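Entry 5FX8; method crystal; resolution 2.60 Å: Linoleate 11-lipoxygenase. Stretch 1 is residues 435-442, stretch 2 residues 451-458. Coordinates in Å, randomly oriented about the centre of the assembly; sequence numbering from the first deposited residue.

Stretch 1, residues 435-442: ELQNWIAE
Stretch 2, residues 451-458: DFPAAPLR

Stretch 1 is one continuous helical segment, part of a helix that extends beyond both ends; its phi/psi values stay near -64/-43, and i to i-4 backbone bonds run from W439 N to E435 O (2.9 Å), I440 N to L436 O (3.0 Å), A441 N to Q437 O (3.0 Å) and E442 N to N438 O (2.8 Å). Stretch 2 has no regular helix or strand. From F452 to L457 it is extended, with phi between -54 and -101 and psi between 115 and 154, and the peptide bond before P456 is cis. The register is set by two CA pairs, Q437 CA to P456 CA at 6.2 Å and I440 CA to A455 CA at 5.6 Å, so the loop runs antiparallel to the helix: its later residues lie beside the earlier turn. Together the stretches bury 419 Å², counting both sides.

The principal bump is I440, which points toward the loop and has 102 Å² covered, the largest share of any residue here. Its chi1 of -52° (m) and chi2 of -61° (m) set CG2 and CD1 against different neighbours. I440 CG2 enters a hollow lined by the loop backbone and a methyl: it lies 3.1 Å from P453 O, a tight contact, 3.9 Å from A454 C and 3.7 Å from A455 CB. I440 CD1 sits between two larger side chains, 3.7 Å from F452 CE2 and 3.8 Å from L457 CD1. A branched aliphatic residue suits this place because its arms reach both surfaces.

F452 and L457 also point toward the helix. F452 (chi1 -155°, t; chi2 66°) meets I440 CD1 obliquely, while W439 CZ2 lies at the edge of the phenylalanine ring, near its plane, 4.3 Å from F452 CZ. W439 (chi1 176°, t; chi2 30°) leaves the helix sideways, but its indole end comes nearer the loop. L457 (chi1 -179°, t; chi2 148°, between wells) reaches L436 as well as I440: its CD2 is 4.1 Å from L436 CD2. L436, with chi1 -179° (t) and chi2 76° (p), starts sideways and brings its end closer. All five of these apolar side chains are buried.

A polar clamp fixes the other part of the register. Q437 leaves sideways, then bends through chi1 -62° (m), chi2 -48° (m) and chi3 -40° so that its amide faces the backbone of L457. L457 N donates to Q437 OE1 at 2.8 Å with an N-H...O angle of 166°, and Q437 NE2 donates to L457 O at 3.1 Å and 148°. One carboxamide thus serves both backbone polar groups of a single residue, a match for glutamine's paired donor and acceptor. Q437 OE1 also packs 3.5 Å from P456 CA.

A455 points its small CB toward the helix, 4.1 Å from A441 N, allowing close backbone approach at the exposed margin. N438 and R458 point away and add no contact.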

# COMPACT_ATOMS: atom_id res chain seq x y z
N GLU A 435 0.91 -29.85 -15.89
CA GLU A 435 1.51 -28.78 -15.11
C GLU A 435 0.54 -28.24 -14.07
O GLU A 435 0.90 -28.09 -12.90
CB GLU A 435 2.02 -27.67 -16.03
CG GLU A 435 3.20 -28.11 -16.88
CD GLU A 435 3.68 -27.08 -17.85
OE1 GLU A 435 3.13 -25.98 -17.92
OE2 GLU A 435 4.63 -27.37 -18.59
N LEU A 436 -0.71 -27.97 -14.46
CA LEU A 436 -1.70 -27.51 -13.49
C LEU A 436 -1.93 -28.54 -12.39
O LEU A 436 -1.98 -28.20 -11.20
CB LEU A 436 -3.02 -27.20 -14.18
CG LEU A 436 -4.11 -26.69 -13.26
CD1 LEU A 436 -3.82 -25.28 -12.92
CD2 LEU A 436 -5.38 -26.78 -13.99
N GLN A 437 -2.09 -29.80 -12.78
CA GLN A 437 -2.30 -30.86 -11.80
C GLN A 437 -1.09 -31.03 -10.90
O GLN A 437 -1.24 -31.33 -9.71
CB GLN A 437 -2.62 -32.17 -12.52
CG GLN A 437 -3.89 -32.18 -13.37
CD GLN A 437 -5.17 -31.61 -12.71
OE1 GLN A 437 -5.47 -31.83 -11.55
NE2 GLN A 437 -5.96 -30.92 -13.51
N ASN A 438 0.11 -30.82 -11.43
CA ASN A 438 1.29 -30.85 -10.58
C ASN A 438 1.27 -29.69 -9.60
O ASN A 438 1.61 -29.87 -8.44
CB ASN A 438 2.56 -30.80 -11.40
CG ASN A 438 2.86 -32.10 -12.03
OD1 ASN A 438 2.23 -33.09 -11.70
ND2 ASN A 438 3.80 -32.13 -12.95
N TRP A 439 0.91 -28.50 -10.06
CA TRP A 439 0.76 -27.38 -9.15
C TRP A 439 -0.15 -27.73 -7.98
O TRP A 439 0.14 -27.39 -6.84
CB TRP A 439 0.22 -26.18 -9.91
CG TRP A 439 -0.07 -25.01 -9.11
CD1 TRP A 439 0.56 -24.62 -7.97
CD2 TRP A 439 -1.07 -24.02 -9.36
NE1 TRP A 439 0.03 -23.45 -7.51
CE2 TRP A 439 -0.98 -23.06 -8.34
CE3 TRP A 439 -2.02 -23.86 -10.36
CZ2 TRP A 439 -1.81 -21.95 -8.28
CZ3 TRP A 439 -2.85 -22.76 -10.30
CH2 TRP A 439 -2.75 -21.82 -9.26
N ILE A 440 -1.26 -28.41 -8.25
CA ILE A 440 -2.19 -28.69 -7.16
C ILE A 440 -1.60 -29.72 -6.21
O ILE A 440 -1.67 -29.58 -4.99
CB ILE A 440 -3.54 -29.14 -7.72
CG1 ILE A 440 -4.04 -28.14 -8.74
CG2 ILE A 440 -4.53 -29.29 -6.60
CD1 ILE A 440 -4.23 -26.79 -8.20
N ALA A 441 -1.00 -30.77 -6.76
CA ALA A 441 -0.36 -31.77 -5.92
C ALA A 441 0.78 -31.17 -5.10
O ALA A 441 0.95 -31.48 -3.92
CB ALA A 441 0.12 -32.92 -6.81
N GLU A 442 1.57 -30.30 -5.72
CA GLU A 442 2.68 -29.63 -5.06
C GLU A 442 2.19 -28.73 -3.94
O GLU A 442 2.81 -28.65 -2.87
CB GLU A 442 3.46 -28.83 -6.10
CG GLU A 442 4.60 -27.97 -5.61
CD GLU A 442 5.94 -28.69 -5.62
OE1 GLU A 442 6.07 -29.70 -6.33
OE2 GLU A 442 6.87 -28.21 -4.92
N ASP A 451 -5.76 -25.91 3.16
CA ASP A 451 -7.10 -25.71 2.64
C ASP A 451 -7.07 -25.25 1.18
O ASP A 451 -7.72 -24.29 0.77
CB ASP A 451 -7.88 -24.73 3.52
CG ASP A 451 -9.36 -24.99 3.49
OD1 ASP A 451 -9.82 -25.86 2.70
OD2 ASP A 451 -10.07 -24.31 4.25
N PHE A 452 -6.35 -25.88 0.46
CA PHE A 452 -6.25 -25.71 -0.95
C PHE A 452 -7.04 -26.81 -1.64
O PHE A 452 -7.11 -27.93 -1.14
CB PHE A 452 -4.78 -25.79 -1.39
CG PHE A 452 -4.48 -25.09 -2.67
CD1 PHE A 452 -4.61 -23.72 -2.76
CD2 PHE A 452 -4.07 -25.79 -3.78
CE1 PHE A 452 -4.33 -23.08 -3.93
CE2 PHE A 452 -3.78 -25.15 -4.96
CZ PHE A 452 -3.92 -23.80 -5.04
N PRO A 453 -7.66 -26.51 -2.77
CA PRO A 453 -8.44 -27.54 -3.47
C PRO A 453 -7.62 -28.79 -3.72
O PRO A 453 -6.49 -28.73 -4.20
CB PRO A 453 -8.85 -26.86 -4.77
CG PRO A 453 -7.91 -25.73 -4.91
CD PRO A 453 -7.59 -25.27 -3.55
N ALA A 454 -8.17 -29.92 -3.36
CA ALA A 454 -7.47 -31.19 -3.46
C ALA A 454 -7.20 -31.56 -4.91
O ALA A 454 -7.93 -31.16 -5.82
CB ALA A 454 -8.29 -32.28 -2.80
N ALA A 455 -6.15 -32.34 -5.12
CA ALA A 455 -5.86 -32.84 -6.46
C ALA A 455 -6.57 -34.14 -6.56
O ALA A 455 -6.76 -34.78 -5.54
CB ALA A 455 -4.42 -33.02 -6.67
N PRO A 456 -6.99 -34.54 -7.75
CA PRO A 456 -6.92 -33.82 -9.02
C PRO A 456 -7.99 -32.80 -9.17
O PRO A 456 -9.09 -32.99 -8.65
CB PRO A 456 -7.12 -34.92 -10.05
CG PRO A 456 -7.97 -35.87 -9.37
CD PRO A 456 -7.49 -35.90 -7.95
N LEU A 457 -7.69 -31.76 -9.92
CA LEU A 457 -8.59 -30.64 -10.10
C LEU A 457 -9.41 -30.90 -11.36
O LEU A 457 -8.86 -30.95 -12.46
CB LEU A 457 -7.80 -29.33 -10.17
CG LEU A 457 -8.49 -27.97 -10.35
CD1 LEU A 457 -7.78 -26.76 -9.66
CD2 LEU A 457 -8.75 -27.71 -11.84
N ARG A 458 -10.71 -31.07 -11.18
CA ARG A 458 -11.56 -31.57 -12.25
C ARG A 458 -12.42 -30.52 -12.92
O ARG A 458 -12.85 -30.75 -14.06
CB ARG A 458 -12.47 -32.67 -11.70
CG ARG A 458 -11.87 -33.45 -10.56
CD ARG A 458 -12.52 -34.80 -10.42
NE ARG A 458 -12.06 -35.74 -11.44
CZ ARG A 458 -11.35 -36.83 -11.18
NH1 ARG A 458 -11.04 -37.12 -9.93
NH2 ARG A 458 -10.97 -37.63 -12.16